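PDB 1Y07: desulfoferrodoxin (Rbo) from Treponema pallidum subsp. pallidum str. Nichols, which probably reduces superoxide to hydrogen peroxide at a mononuclear iron centre. Local coordinates for residues M20-P23 against A24-V28. Numbering follows the deposited sequence.
Sequences MDAP and AGSSV
Pro-23 and Ser-26 meet at a single carbonyl oxygen, a compact example of how one acceptor can close a reversal of the chain. The backbone N of Ser-26 donates to O of Pro-23 over 3.1 Å, in a bond that is bent (141° at the hydrogen) and comes in tilted from the carbonyl plane. The hydroxyl of Ser-26 gives its proton to the same oxygen, though the 2.5 Å from OG to Pro-23 O is doubtfully short. With chi1 at -71°, OG sits beside its own N and anti to the carbonyl carbon, bringing both donors to that oxygen. From there OG also lies over one face of the pyrrolidine ring, nearest to CD of Pro-23 at 3.4 Å, and CB of Ala-22 borders it at 3.9 Å.

Residues Pro-23 to Ser-26 form a type II beta turn, with Ala-24 and Gly-25 at its two central positions; the positive phi of Gly-25 (75°) is the one such a turn requires. Ala-24 points its methyl away from Pro-23; the 3.8 Å between its CB and Pro-23 C merely spans three bonds. The turn lies in the loop joining strand 16-20 to strand 27-29, which pairs antiparallel with a strand of the second subunit. Just before strand 27-29, OG of Ser-26 accepts a hydrogen bond from N of Gly-31 of the second subunit, whose Cys-30 packs on Pro-23.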
loop_
_atom_site.group_PDB
_atom_site.type_symbol
_atom_site.label_atom_id
_atom_site.label_comp_id
_atom_site.label_asym_id
_atom_site.label_seq_id
_atom_site.Cartn_x
_atom_site.Cartn_y
_atom_site.Cartn_z
ATOM N N MET B 20 8.366 2.836 -2.046
ATOM C CA MET B 20 8.994 1.518 -2.048
ATOM C C MET B 20 10.362 1.646 -2.740
ATOM O O MET B 20 10.441 2.024 -3.923
ATOM C CB MET B 20 8.102 0.458 -2.700
ATOM C CG MET B 20 8.776 -0.951 -2.719
ATOM S SD MET B 20 9.187 -1.744 -1.076
ATOM C CE MET B 20 7.544 -2.306 -0.494
ATOM N N ASP B 21 11.426 1.380 -1.971
ATOM C CA ASP B 21 12.811 1.525 -2.431
ATOM C C ASP B 21 13.119 2.915 -2.929
ATOM O O ASP B 21 13.785 3.117 -3.943
ATOM C CB ASP B 21 13.171 0.411 -3.460
ATOM C CG ASP B 21 13.240 -0.921 -2.816
ATOM O OD1 ASP B 21 13.715 -1.018 -1.670
ATOM O OD2 ASP B 21 12.785 -1.942 -3.360
ATOM N N ALA B 22 12.563 3.895 -2.234
ATOM C CA ALA B 22 12.954 5.285 -2.431
ATOM C C ALA B 22 14.467 5.400 -2.158
ATOM O O ALA B 22 14.967 5.035 -1.091
ATOM C CB ALA B 22 12.207 6.169 -1.473
ATOM N N PRO B 23 15.170 5.994 -3.082
ATOM C CA PRO B 23 16.556 6.402 -2.845
ATOM C C PRO B 23 16.680 7.382 -1.678
ATOM O O PRO B 23 15.764 8.198 -1.540
ATOM C CB PRO B 23 16.913 7.095 -4.138
ATOM C CG PRO B 23 15.997 6.535 -5.115
ATOM C CD PRO B 23 14.691 6.357 -4.419
ATOM N N ALA B 24 17.759 7.270 -0.886
ATOM C CA ALA B 24 18.101 8.117 0.257
ATOM C C ALA B 24 17.937 9.563 -0.104
ATOM O O ALA B 24 18.334 9.975 -1.198
ATOM C CB ALA B 24 19.579 7.868 0.707
ATOM N N GLY B 25 17.341 10.326 0.810
ATOM C CA GLY B 25 17.118 11.755 0.544
ATOM C C GLY B 25 15.975 12.108 -0.439
ATOM O O GLY B 25 15.772 13.283 -0.793
ATOM N N SER B 26 15.193 11.127 -0.885
ATOM C CA SER B 26 14.037 11.416 -1.736
ATOM C C SER B 26 13.101 12.366 -0.991
ATOM O O SER B 26 13.078 12.361 0.251
ATOM C CB SER B 26 13.269 10.110 -2.044
ATOM O OG SER B 26 14.001 9.276 -2.922
ATOM N N SER B 27 12.309 13.107 -1.755
ATOM C CA SER B 27 11.299 13.992 -1.215
ATOM C C SER B 27 10.089 14.179 -2.161
ATOM O O SER B 27 10.111 13.775 -3.332
ATOM C CB SER B 27 11.961 15.346 -0.910
ATOM O OG SER B 27 12.408 15.925 -2.102
ATOM N N VAL B 28 9.015 14.708 -1.597
ATOM C CA VAL B 28 7.771 14.958 -2.310
ATOM C C VAL B 28 7.399 16.394 -2.125
ATOM O O VAL B 28 7.333 16.907 -0.982
ATOM C CB VAL B 28 6.610 14.126 -1.744
ATOM C CG1 VAL B 28 5.396 14.245 -2.633
ATOM C CG2 VAL B 28 7.035 12.686 -1.579
#